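Long-range contacts in acetylcholine-binding protein (Bulinus truncatus, PDB 2BJ0), which probably binds acetylcholine as a soluble pentamer related to the ligand-binding domains of nicotinic acetylcholine receptors: residues P24-S28 with Q53-K57; V127-G132 with A199-K203; L6-I10 with Y60-L64; W81-L85 with H144-F149. One frame throughout, in Å; residues are numbered along the deposited sequence.

Contact 1: residues P24-S28 with Q53-K57; sequences PLNVS and QASWK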
loop_
_atom_site.group_PDB
_atom_site.type_symbol
_atom_site.label_atom_id
_atom_site.label_comp_id
_atom_site.label_asym_id
_atom_site.label_seq_id
_atom_site.Cartn_x
_atom_site.Cartn_y
_atom_site.Cartn_z
ATOM N N PRO A 24 -14.550 -11.269 -30.540
ATOM C CA PRO A 24 -13.930 -11.197 -29.216
ATOM C C PRO A 24 -12.402 -11.172 -29.315
ATOM O O PRO A 24 -11.824 -11.709 -30.268
ATOM C CB PRO A 24 -14.387 -12.482 -28.537
ATOM C CG PRO A 24 -15.507 -12.990 -29.359
ATOM C CD PRO A 24 -15.262 -12.540 -30.749
ATOM N N LEU A 25 -11.758 -10.527 -28.343
ATOM C CA LEU A 25 -10.307 -10.593 -28.220
ATOM C C LEU A 25 -9.948 -11.971 -27.689
ATOM O O LEU A 25 -10.485 -12.403 -26.678
ATOM C CB LEU A 25 -9.787 -9.502 -27.272
ATOM C CG LEU A 25 -8.293 -9.486 -26.980
ATOM C CD1 LEU A 25 -7.562 -8.897 -28.156
ATOM C CD2 LEU A 25 -8.001 -8.682 -25.736
ATOM N N ASN A 26 -9.056 -12.668 -28.388
ATOM C CA ASN A 26 -8.583 -13.973 -27.934
ATOM C C ASN A 26 -7.453 -13.805 -26.946
ATOM O O ASN A 26 -6.405 -13.263 -27.267
ATOM C CB ASN A 26 -8.032 -14.797 -29.090
ATOM C CG ASN A 26 -9.103 -15.430 -29.929
ATOM O OD1 ASN A 26 -8.798 -15.964 -31.003
ATOM N ND2 ASN A 26 -10.364 -15.393 -29.467
ATOM N N VAL A 27 -7.625 -14.314 -25.750
ATOM C CA VAL A 27 -6.547 -14.212 -24.809
ATOM C C VAL A 27 -6.132 -15.606 -24.421
ATOM O O VAL A 27 -6.940 -16.364 -23.915
ATOM C CB VAL A 27 -6.984 -13.393 -23.569
ATOM C CG1 VAL A 27 -5.864 -13.344 -22.532
ATOM C CG2 VAL A 27 -7.392 -12.005 -23.995
ATOM N N SER A 28 -4.873 -15.951 -24.660
ATOM C CA SER A 28 -4.386 -17.269 -24.309
ATOM C C SER A 28 -3.721 -17.251 -22.955
ATOM O O SER A 28 -2.889 -16.382 -22.709
ATOM C CB SER A 28 -3.356 -17.719 -25.331
ATOM O OG SER A 28 -3.864 -17.491 -26.631
ATOM N N GLN A 53 0.711 -16.916 -17.719
ATOM C CA GLN A 53 1.317 -16.460 -18.950
ATOM C C GLN A 53 0.206 -16.067 -19.877
ATOM O O GLN A 53 -0.439 -16.939 -20.444
ATOM C CB GLN A 53 2.181 -17.565 -19.589
ATOM C CG GLN A 53 3.131 -18.256 -18.623
ATOM C CD GLN A 53 3.980 -19.366 -19.251
ATOM O OE1 GLN A 53 5.029 -19.699 -18.719
ATOM N NE2 GLN A 53 3.527 -19.934 -20.375
ATOM N N ALA A 54 -0.042 -14.764 -20.010
ATOM C CA ALA A 54 -1.163 -14.283 -20.789
ATOM C C ALA A 54 -0.689 -13.642 -22.084
ATOM O O ALA A 54 0.206 -12.788 -22.065
ATOM C CB ALA A 54 -1.979 -13.266 -19.986
ATOM N N SER A 55 -1.285 -14.026 -23.213
ATOM C CA SER A 55 -0.980 -13.311 -24.442
ATOM C C SER A 55 -2.191 -12.952 -25.264
ATOM O O SER A 55 -3.226 -13.627 -25.218
ATOM C CB SER A 55 0.104 -13.999 -25.274
ATOM O OG SER A 55 -0.076 -15.389 -25.315
ATOM N N TRP A 56 -2.070 -11.842 -25.985
ATOM C CA TRP A 56 -3.128 -11.406 -26.879
ATOM C C TRP A 56 -2.470 -10.563 -27.944
ATOM O O TRP A 56 -1.314 -10.238 -27.816
ATOM C CB TRP A 56 -4.245 -10.666 -26.128
ATOM C CG TRP A 56 -3.810 -9.371 -25.552
ATOM C CD1 TRP A 56 -4.003 -8.130 -26.086
ATOM C CD2 TRP A 56 -3.050 -9.185 -24.364
ATOM N NE1 TRP A 56 -3.426 -7.172 -25.282
ATOM C CE2 TRP A 56 -2.846 -7.793 -24.206
ATOM C CE3 TRP A 56 -2.534 -10.050 -23.388
ATOM C CZ2 TRP A 56 -2.130 -7.259 -23.133
ATOM C CZ3 TRP A 56 -1.831 -9.496 -22.304
ATOM C CH2 TRP A 56 -1.638 -8.126 -22.202
ATOM N N LYS A 57 -3.190 -10.238 -29.012
ATOM C CA LYS A 57 -2.596 -9.502 -30.126
ATOM C C LYS A 57 -3.443 -8.301 -30.496
ATOM O O LYS A 57 -4.674 -8.376 -30.522
ATOM C CB LYS A 57 -2.461 -10.435 -31.326
ATOM C CG LYS A 57 -1.731 -9.876 -32.526
ATOM C CD LYS A 57 -1.812 -10.891 -33.680
ATOM C CE LYS A 57 -0.874 -10.498 -34.797
ATOM N NZ LYS A 57 -0.671 -11.674 -35.672
HETATM O O HOH W 1 -5.494 -11.981 -29.456
#
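Ser28 and Ser55 form an antiparallel, hydrogen-bonded pair near the open end of the beta hairpin made by strands 25-40 and 45-57. The short strand axes run at 154° to each other, roughly antiparallel, 4.7 Å apart at closest. Along 53-57, Gln53 comes first. Its side chain leaves the contact: NE2 bonds Glu156 OE2, and the residue packs on Cys186 of a neighbouring subunit, part of the Cys186-Cys187 disulfide. This places the edge of the contact at a subunit interface. Ala54 follows, and its CA makes a CH...O contact of 3.3 Å with Ser28 O. That same oxygen, Ser28 O, accepts Ser55 N at 2.9 Å. Ser55 O accepts Ser28 N, also at 2.9 Å. Both donors lie in the carbonyl plane of their acceptor. The two serine side chains stand on one face of the sheet, with Ser28 CB 4.0 Å from Ser55 OG. Trp56 turns to the apolar side. CB lies beside Val27 CG2, the two side chains pointing the same way. With CG set between the backbone N and the carbonyl carbon (chi1 67°), the indole swings away, yet Trp56 CD1 stays 4.1 Å from Leu25 CD2, approached obliquely. Beyond these residues the indole packs on Pro83. At Lys57 the direct backbone pairing gives way to water. One water donates to Asn26 O at 2.7 Å and accepts from Lys57 N at 2.9 Å.

Contact 2: residues V127-G132 with A199-K203; sequences VDTEPG and AFRKK
The Arg201 guanidinium has the backbone oxygen of Glu130 at its edge, and the Phe200 ring is met obliquely by Val127. Arg201 NH1 donates to Glu130 O at 3.0 Å. The bond uses a lone pair in the carbonyl plane, with the oxygen 18° out of the guanidinium plane. The Glu130 carboxylate gives only a nearby charge. Arg201 NE makes a salt bridge to Asp171 OD2, so the group spans the loop and strand 170-183. With an alanine here, Glu130 O and the Asp171 carboxylate would lose their shared mate, and the 127-132 loop would probably come untied from strand 170-183. Val127 CG2 touches Phe200 CE2 at 3.6 Å, while a neighbouring ring, Phe170, packs edge-to-face with Phe200. Val127 CG1, set between its backbone N and carbonyl carbon (chi1 76°), reaches Lys202 CD at 3.8 Å. Val127 O accepts Lys202 N at 2.9 Å. Gly132 brings its bare CA to 3.3 Å from Phe200 O, where a CB would clash with that oxygen. Residues 127-132 belong to the loop closed by the Cys122-Cys135 disulfide. This is the Cys-loop that names the receptor family, held here against the last strand of the domain.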
loop_
_atom_site.group_PDB
_atom_site.type_symbol
_atom_site.label_atom_id
_atom_site.label_comp_id
_atom_site.label_asym_id
_atom_site.label_seq_id
_atom_site.Cartn_x
_atom_site.Cartn_y
_atom_site.Cartn_z
ATOM N N VAL A 127 -4.382 -34.584 2.702
ATOM C CA VAL A 127 -3.117 -34.028 2.210
ATOM C C VAL A 127 -1.946 -34.902 2.596
ATOM O O VAL A 127 -0.844 -34.792 2.042
ATOM C CB VAL A 127 -2.891 -32.537 2.678
ATOM C CG1 VAL A 127 -2.487 -32.461 4.131
ATOM C CG2 VAL A 127 -1.871 -31.833 1.794
ATOM N N ASP A 128 -2.188 -35.767 3.567
ATOM C CA ASP A 128 -1.142 -36.613 4.080
ATOM C C ASP A 128 -1.309 -38.099 3.710
ATOM O O ASP A 128 -0.843 -38.978 4.429
ATOM C CB ASP A 128 -0.964 -36.403 5.588
ATOM C CG ASP A 128 0.386 -36.895 6.087
ATOM O OD1 ASP A 128 1.312 -37.054 5.248
ATOM O OD2 ASP A 128 0.622 -37.158 7.293
ATOM N N THR A 129 -1.965 -38.363 2.582
ATOM C CA THR A 129 -2.144 -39.711 2.059
ATOM C C THR A 129 -1.481 -39.773 0.697
ATOM O O THR A 129 -1.095 -38.730 0.150
ATOM C CB THR A 129 -3.647 -40.075 1.952
ATOM O OG1 THR A 129 -4.297 -39.222 0.989
ATOM C CG2 THR A 129 -4.392 -39.801 3.281
ATOM N N GLU A 130 -1.338 -40.982 0.144
ATOM C CA GLU A 130 -0.634 -41.174 -1.146
ATOM C C GLU A 130 -1.290 -40.471 -2.334
ATOM O O GLU A 130 -0.565 -39.988 -3.211
ATOM C CB GLU A 130 -0.455 -42.657 -1.510
ATOM C CG GLU A 130 -0.354 -43.616 -0.332
ATOM C CD GLU A 130 1.071 -43.897 0.099
ATOM O OE1 GLU A 130 1.981 -43.137 -0.324
ATOM O OE2 GLU A 130 1.275 -44.881 0.869
ATOM N N PRO A 131 -2.626 -40.447 -2.421
ATOM C CA PRO A 131 -3.279 -39.705 -3.496
ATOM C C PRO A 131 -3.313 -38.199 -3.218
ATOM O O PRO A 131 -3.418 -37.419 -4.154
ATOM C CB PRO A 131 -4.704 -40.295 -3.527
ATOM C CG PRO A 131 -4.645 -41.498 -2.629
ATOM C CD PRO A 131 -3.625 -41.141 -1.583
ATOM N N GLY A 132 -3.227 -37.806 -1.946
ATOM C CA GLY A 132 -3.069 -36.397 -1.581
ATOM C C GLY A 132 -4.371 -35.618 -1.614
ATOM O O GLY A 132 -5.441 -36.206 -1.667
ATOM N N ALA A 199 -3.234 -31.958 -7.724
ATOM C CA ALA A 199 -3.185 -32.807 -6.563
ATOM C C ALA A 199 -1.803 -32.709 -5.962
ATOM O O ALA A 199 -0.819 -32.717 -6.673
ATOM C CB ALA A 199 -3.477 -34.263 -6.959
ATOM N N PHE A 200 -1.732 -32.613 -4.644
ATOM C CA PHE A 200 -0.457 -32.554 -3.953
ATOM C C PHE A 200 -0.529 -33.257 -2.598
ATOM O O PHE A 200 -1.604 -33.427 -2.046
ATOM C CB PHE A 200 -0.013 -31.081 -3.785
ATOM C CG PHE A 200 -0.696 -30.343 -2.649
ATOM C CD1 PHE A 200 -2.011 -29.920 -2.766
ATOM C CD2 PHE A 200 0.007 -30.029 -1.489
ATOM C CE1 PHE A 200 -2.625 -29.240 -1.722
ATOM C CE2 PHE A 200 -0.592 -29.340 -0.453
ATOM C CZ PHE A 200 -1.904 -28.949 -0.563
ATOM N N ARG A 201 0.616 -33.616 -2.033
ATOM C CA ARG A 201 0.633 -34.248 -0.725
ATOM C C ARG A 201 1.842 -33.756 0.080
ATOM O O ARG A 201 2.734 -33.166 -0.489
ATOM C CB ARG A 201 0.640 -35.780 -0.887
ATOM C CG ARG A 201 1.870 -36.309 -1.621
ATOM C CD ARG A 201 2.117 -37.819 -1.498
ATOM N NE ARG A 201 3.341 -38.187 -2.217
ATOM C CZ ARG A 201 3.454 -39.249 -3.011
ATOM N NH1 ARG A 201 2.414 -40.055 -3.208
ATOM N NH2 ARG A 201 4.598 -39.488 -3.634
ATOM N N LYS A 202 1.850 -33.954 1.403
ATOM C CA LYS A 202 3.031 -33.641 2.221
ATOM C C LYS A 202 4.167 -34.647 1.921
ATOM O O LYS A 202 3.887 -35.794 1.599
ATOM C CB LYS A 202 2.679 -33.638 3.715
ATOM C CG LYS A 202 1.559 -32.666 4.074
ATOM C CD LYS A 202 1.077 -32.801 5.504
ATOM C CE LYS A 202 1.506 -31.588 6.340
ATOM N NZ LYS A 202 0.622 -31.314 7.554
ATOM N N LYS A 203 5.428 -34.228 2.005
ATOM C CA LYS A 203 6.555 -35.161 1.800
ATOM C C LYS A 203 6.747 -36.064 3.014
ATOM O O LYS A 203 6.368 -35.686 4.132
ATOM C CB LYS A 203 7.860 -34.424 1.528
ATOM C CG LYS A 203 7.877 -33.694 0.238
ATOM C CD LYS A 203 9.282 -33.479 -0.245
ATOM C CE LYS A 203 9.220 -32.871 -1.636
ATOM N NZ LYS A 203 9.988 -33.649 -2.622
#

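Contact 3: residues L6-I10 with Y60-L64; sequences LLNQI and YYSSL
Ile10 carries CG1 beside its backbone N (chi1 -70°), with CD1 extended beyond it, which lays this arm against two tyrosines. Ile10 CG1 is 3.6 Å from Tyr60 CE1, and Ile10 CD1 is 3.7 Å from Tyr61 CD1. Leu6 has CG anti to the backbone N (chi1 -179°), which carries its methyls across to the loop. Leu6 CD2 reaches Ser63 CB at 3.6 Å, and CD1 comes to the edge of the Tyr60 ring. Gln9 NE2 lies over one face of that ring near its rim, the amide plane 24° from the ring plane, with Gln9 CD 3.5 Å from Tyr60 CE1. Tyr61 CD1 stands over the centre of the opposite face. Gln9 NE2 also bonds Glu13 OE2, which probably restrains the amide's rotation. Leu64 CD1 meets Leu7 CD1 at 4.1 Å and also touches Ile10 CD1. A water donates to Ile10 O at 2.8 Å and bonds Tyr61 OH at 3.1 Å. Leu7 also packs on Asp15 of a neighbouring subunit. The contact seats helix 4-12 on the turn that follows strand 45-57. An N-terminal helix capping one end of the beta sandwich is a feature of Cys-loop receptor ligand-binding domains.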
loop_
_atom_site.group_PDB
_atom_site.type_symbol
_atom_site.label_atom_id
_atom_site.label_comp_id
_atom_site.label_asym_id
_atom_site.label_seq_id
_atom_site.Cartn_x
_atom_site.Cartn_y
_atom_site.Cartn_z
ATOM N N LEU A 6 2.516 7.010 -31.047
ATOM C CA LEU A 6 1.547 5.923 -31.090
ATOM C C LEU A 6 1.207 5.479 -29.650
ATOM O O LEU A 6 0.062 5.190 -29.328
ATOM C CB LEU A 6 2.084 4.746 -31.905
ATOM C CG LEU A 6 1.134 3.551 -32.047
ATOM C CD1 LEU A 6 -0.206 3.931 -32.602
ATOM C CD2 LEU A 6 1.794 2.548 -32.953
ATOM N N LEU A 7 2.214 5.454 -28.790
ATOM C CA LEU A 7 2.018 5.072 -27.404
ATOM C C LEU A 7 0.982 5.978 -26.756
ATOM O O LEU A 7 0.190 5.543 -25.922
ATOM C CB LEU A 7 3.356 5.097 -26.661
ATOM C CG LEU A 7 3.516 4.194 -25.457
ATOM C CD1 LEU A 7 2.997 2.767 -25.745
ATOM C CD2 LEU A 7 4.975 4.188 -25.088
ATOM N N ASN A 8 0.930 7.229 -27.180
ATOM C CA ASN A 8 -0.098 8.127 -26.689
ATOM C C ASN A 8 -1.521 7.732 -27.089
ATOM O O ASN A 8 -2.450 7.943 -26.316
ATOM C CB ASN A 8 0.207 9.564 -27.129
ATOM C CG ASN A 8 1.553 10.060 -26.611
ATOM O OD1 ASN A 8 2.190 9.432 -25.734
ATOM N ND2 ASN A 8 1.997 11.196 -27.151
ATOM N N GLN A 9 -1.713 7.188 -28.292
ATOM C CA GLN A 9 -3.013 6.582 -28.640
ATOM C C GLN A 9 -3.266 5.328 -27.768
ATOM O O GLN A 9 -4.333 5.179 -27.190
ATOM C CB GLN A 9 -3.101 6.212 -30.145
ATOM C CG GLN A 9 -4.408 5.485 -30.497
ATOM C CD GLN A 9 -4.428 4.839 -31.873
ATOM O OE1 GLN A 9 -3.413 4.820 -32.565
ATOM N NE2 GLN A 9 -5.594 4.311 -32.272
ATOM N N ILE A 10 -2.271 4.449 -27.682
ATOM C CA ILE A 10 -2.338 3.184 -26.936
ATOM C C ILE A 10 -2.672 3.431 -25.462
ATOM O O ILE A 10 -3.591 2.843 -24.916
ATOM C CB ILE A 10 -1.005 2.413 -27.092
ATOM C CG1 ILE A 10 -0.840 1.888 -28.527
ATOM C CG2 ILE A 10 -0.899 1.254 -26.072
ATOM C CD1 ILE A 10 0.488 1.216 -28.802
ATOM N N TYR A 60 -2.845 -2.948 -34.501
ATOM C CA TYR A 60 -2.368 -1.562 -34.582
ATOM C C TYR A 60 -1.074 -1.256 -33.764
ATOM O O TYR A 60 -0.371 -0.301 -34.087
ATOM C CB TYR A 60 -3.518 -0.554 -34.369
ATOM C CG TYR A 60 -3.787 -0.022 -32.958
ATOM C CD1 TYR A 60 -3.040 1.029 -32.436
ATOM C CD2 TYR A 60 -4.837 -0.518 -32.205
ATOM C CE1 TYR A 60 -3.312 1.550 -31.159
ATOM C CE2 TYR A 60 -5.129 -0.013 -30.931
ATOM C CZ TYR A 60 -4.360 1.025 -30.419
ATOM O OH TYR A 60 -4.648 1.519 -29.167
ATOM N N TYR A 61 -0.760 -2.094 -32.762
ATOM C CA TYR A 61 0.467 -1.986 -31.955
ATOM C C TYR A 61 1.732 -2.241 -32.762
ATOM O O TYR A 61 2.817 -1.808 -32.364
ATOM C CB TYR A 61 0.483 -2.954 -30.736
ATOM C CG TYR A 61 -0.493 -2.701 -29.588
ATOM C CD1 TYR A 61 -1.520 -1.752 -29.675
ATOM C CD2 TYR A 61 -0.410 -3.470 -28.417
ATOM C CE1 TYR A 61 -2.446 -1.573 -28.621
ATOM C CE2 TYR A 61 -1.314 -3.292 -27.364
ATOM C CZ TYR A 61 -2.321 -2.359 -27.468
ATOM O OH TYR A 61 -3.202 -2.210 -26.413
ATOM N N SER A 62 1.615 -2.944 -33.886
ATOM C CA SER A 62 2.822 -3.318 -34.656
ATOM C C SER A 62 3.628 -2.104 -35.149
ATOM O O SER A 62 4.816 -2.213 -35.403
ATOM C CB SER A 62 2.459 -4.189 -35.862
ATOM O OG SER A 62 1.725 -3.432 -36.814
ATOM N N SER A 63 2.976 -0.956 -35.286
ATOM C CA SER A 63 3.643 0.249 -35.744
ATOM C C SER A 63 4.512 0.882 -34.665
ATOM O O SER A 63 5.142 1.910 -34.884
ATOM C CB SER A 63 2.610 1.253 -36.213
ATOM O OG SER A 63 2.136 0.849 -37.474
ATOM N N LEU A 64 4.520 0.278 -33.487
ATOM C CA LEU A 64 5.300 0.800 -32.390
ATOM C C LEU A 64 6.767 0.565 -32.692
ATOM O O LEU A 64 7.618 1.354 -32.297
ATOM C CB LEU A 64 4.888 0.103 -31.087
ATOM C CG LEU A 64 5.151 0.736 -29.719
ATOM C CD1 LEU A 64 4.519 2.139 -29.532
ATOM C CD2 LEU A 64 4.641 -0.227 -28.651
HETATM O O HOH W 2 -4.407 0.200 -24.935
#

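Contact 4: residues W81-L85 with H144-F149; sequences WTPDL and HDNKQF
Trp81 to Asp84 form the WxPD signature of Cys-loop receptor ligand-binding domains, and it packs on His144 and Phe149. In this family residues 81-85 lead into binding loop A, and residues 144-149 follow the tryptophan of loop B, here probably Trp142. Asp84 is the centre of an inverse gamma turn. Asp84 OD1 accepts His144 ND1 at 2.9 Å, with an N-H...O angle of 146°. The oxygen lies near the imidazole plane, but the donor comes from above the carboxylate, and the two planes are 88° apart. OD1 also bonds Ser141 OG, and OD2 bonds Thr143 OG1. Three hydrogen bonds grip the carboxylate, and Ser141 OG, also bonded to His144 N, links the two residues a second time. A leucine in place of Asp84 would probably leave His144 ND1 and Ser141 without their acceptor and the imidazole free to turn. Trp81 CZ2 lies over the rim of one imidazole face. Trp81 CH2 meets Phe149 CE2 at 3.8 Å, with Phe149 at the indole edge. Pro83 CB comes to the edge of the phenyl ring, 3.7 Å from Phe149 CE2. Leu85 CD2 reaches Phe149 CZ at 3.9 Å, its side chain crossing at about a right angle. An Asx turn shapes residues 145-147: Asp145 OD1 accepts Lys147 N at 3.0 Å. A different neighbouring subunit from that at contacts 1 and 3 borders this one; Gln148 NE2 bonds its Gln72 O. Within the chain, Trp81 meets Trp56 of strand 45-57 edge-to-face, and Phe149, which begins strand 149-153, packs on Val27 of strand 25-40.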
loop_
_atom_site.group_PDB
_atom_site.type_symbol
_atom_site.label_atom_id
_atom_site.label_comp_id
_atom_site.label_asym_id
_atom_site.label_seq_id
_atom_site.Cartn_x
_atom_site.Cartn_y
_atom_site.Cartn_z
ATOM N N TRP A 81 -4.035 -1.302 -22.182
ATOM C CA TRP A 81 -5.016 -2.192 -21.612
ATOM C C TRP A 81 -4.351 -3.543 -21.396
ATOM O O TRP A 81 -3.597 -4.008 -22.263
ATOM C CB TRP A 81 -6.176 -2.348 -22.583
ATOM C CG TRP A 81 -7.231 -3.280 -22.101
ATOM C CD1 TRP A 81 -8.321 -2.954 -21.373
ATOM C CD2 TRP A 81 -7.298 -4.696 -22.321
ATOM N NE1 TRP A 81 -9.071 -4.076 -21.120
ATOM C CE2 TRP A 81 -8.452 -5.162 -21.681
ATOM C CE3 TRP A 81 -6.467 -5.631 -22.979
ATOM C CZ2 TRP A 81 -8.835 -6.516 -21.698
ATOM C CZ3 TRP A 81 -6.847 -6.979 -23.006
ATOM C CH2 TRP A 81 -8.015 -7.403 -22.368
ATOM N N THR A 82 -4.648 -4.168 -20.251
ATOM C CA THR A 82 -4.244 -5.552 -19.958
ATOM C C THR A 82 -5.456 -6.276 -19.389
ATOM O O THR A 82 -6.381 -5.647 -18.849
ATOM C CB THR A 82 -3.049 -5.641 -18.954
ATOM O OG1 THR A 82 -3.371 -4.908 -17.766
ATOM C CG2 THR A 82 -1.790 -4.942 -19.515
ATOM N N PRO A 83 -5.506 -7.597 -19.552
ATOM C CA PRO A 83 -6.694 -8.350 -19.109
ATOM C C PRO A 83 -6.971 -8.165 -17.618
ATOM O O PRO A 83 -6.050 -8.220 -16.816
ATOM C CB PRO A 83 -6.296 -9.804 -19.395
ATOM C CG PRO A 83 -5.390 -9.689 -20.604
ATOM C CD PRO A 83 -4.522 -8.467 -20.245
ATOM N N ASP A 84 -8.233 -7.981 -17.252
ATOM C CA ASP A 84 -8.598 -7.906 -15.838
ATOM C C ASP A 84 -8.864 -9.300 -15.275
ATOM O O ASP A 84 -9.944 -9.561 -14.760
ATOM C CB ASP A 84 -9.804 -6.987 -15.640
ATOM C CG ASP A 84 -11.072 -7.526 -16.304
ATOM O OD1 ASP A 84 -10.934 -8.181 -17.379
ATOM O OD2 ASP A 84 -12.221 -7.370 -15.810
ATOM N N LEU A 85 -7.867 -10.181 -15.335
ATOM C CA LEU A 85 -7.989 -11.532 -14.779
ATOM C C LEU A 85 -8.103 -11.494 -13.268
ATOM O O LEU A 85 -7.325 -10.807 -12.597
ATOM C CB LEU A 85 -6.788 -12.395 -15.150
ATOM C CG LEU A 85 -6.575 -12.617 -16.643
ATOM C CD1 LEU A 85 -5.213 -13.221 -16.791
ATOM C CD2 LEU A 85 -7.680 -13.509 -17.230
ATOM N N HIS A 144 -15.304 -8.647 -18.397
ATOM C CA HIS A 144 -15.493 -8.785 -19.857
ATOM C C HIS A 144 -16.118 -10.157 -20.180
ATOM O O HIS A 144 -15.519 -11.192 -19.919
ATOM C CB HIS A 144 -14.145 -8.648 -20.611
ATOM C CG HIS A 144 -13.471 -7.308 -20.437
ATOM N ND1 HIS A 144 -12.574 -7.050 -19.418
ATOM C CD2 HIS A 144 -13.537 -6.170 -21.174
ATOM C CE1 HIS A 144 -12.149 -5.798 -19.512
ATOM N NE2 HIS A 144 -12.714 -5.243 -20.571
ATOM N N ASP A 145 -17.328 -10.159 -20.719
ATOM C CA ASP A 145 -18.019 -11.431 -21.083
ATOM C C ASP A 145 -17.387 -12.023 -22.346
ATOM O O ASP A 145 -16.522 -11.393 -22.944
ATOM C CB ASP A 145 -19.533 -11.209 -21.255
ATOM C CG ASP A 145 -19.867 -10.268 -22.408
ATOM O OD1 ASP A 145 -19.160 -10.271 -23.436
ATOM O OD2 ASP A 145 -20.828 -9.477 -22.376
ATOM N N ASN A 146 -17.815 -13.214 -22.777
ATOM C CA ASN A 146 -17.077 -13.859 -23.850
ATOM C C ASN A 146 -17.432 -13.372 -25.248
ATOM O O ASN A 146 -16.876 -13.851 -26.240
ATOM C CB ASN A 146 -17.123 -15.372 -23.760
ATOM C CG ASN A 146 -18.519 -15.919 -23.855
ATOM O OD1 ASN A 146 -19.467 -15.207 -24.214
ATOM N ND2 ASN A 146 -18.665 -17.197 -23.511
ATOM N N LYS A 147 -18.332 -12.401 -25.318
ATOM C CA LYS A 147 -18.537 -11.647 -26.553
ATOM C C LYS A 147 -17.393 -10.683 -26.809
ATOM O O LYS A 147 -17.150 -10.323 -27.945
ATOM C CB LYS A 147 -19.855 -10.876 -26.503
ATOM C CG LYS A 147 -21.027 -11.495 -27.246
ATOM C CD LYS A 147 -21.262 -12.982 -26.945
ATOM C CE LYS A 147 -22.472 -13.520 -27.751
ATOM N NZ LYS A 147 -22.447 -15.018 -27.957
ATOM N N GLN A 148 -16.681 -10.275 -25.749
ATOM C CA GLN A 148 -15.539 -9.344 -25.869
ATOM C C GLN A 148 -14.191 -10.013 -25.615
ATOM O O GLN A 148 -13.223 -9.713 -26.281
ATOM C CB GLN A 148 -15.718 -8.173 -24.897
ATOM C CG GLN A 148 -16.837 -7.259 -25.284
ATOM C CD GLN A 148 -16.960 -6.039 -24.392
ATOM O OE1 GLN A 148 -16.126 -5.798 -23.526
ATOM N NE2 GLN A 148 -18.018 -5.273 -24.596
ATOM N N PHE A 149 -14.159 -10.955 -24.675
ATOM C CA PHE A 149 -12.927 -11.507 -24.130
ATOM C C PHE A 149 -13.051 -13.023 -24.156
ATOM O O PHE A 149 -13.732 -13.591 -23.322
ATOM C CB PHE A 149 -12.863 -11.028 -22.688
ATOM C CG PHE A 149 -11.589 -11.317 -21.950
ATOM C CD1 PHE A 149 -11.285 -12.588 -21.490
ATOM C CD2 PHE A 149 -10.775 -10.255 -21.543
ATOM C CE1 PHE A 149 -10.143 -12.834 -20.750
ATOM C CE2 PHE A 149 -9.643 -10.484 -20.765
ATOM C CZ PHE A 149 -9.319 -11.775 -20.361
#

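How the contacts relate
Contacts 1 and 4 form one region, with centres about 9 Å apart. Leu25 N probably bonds Gln148 O, and the Leu25 side chain packs on Trp81. Contact 4 is buried, and its chemistry mixes rings with a carboxylate-imidazole bond. Contact 1 is partly buried and relies on backbone pairing. Contact 3 is also partly buried, but side-chain packing carries it. Its centre is about 17 Å from that of contact 1, and contact 1 is nested inside the chain loop that contact 3 closes. Contact 2 is a surface contact across the chain's centre, about 49 Å from contact 3 between centres. Charged side chains are prominent there.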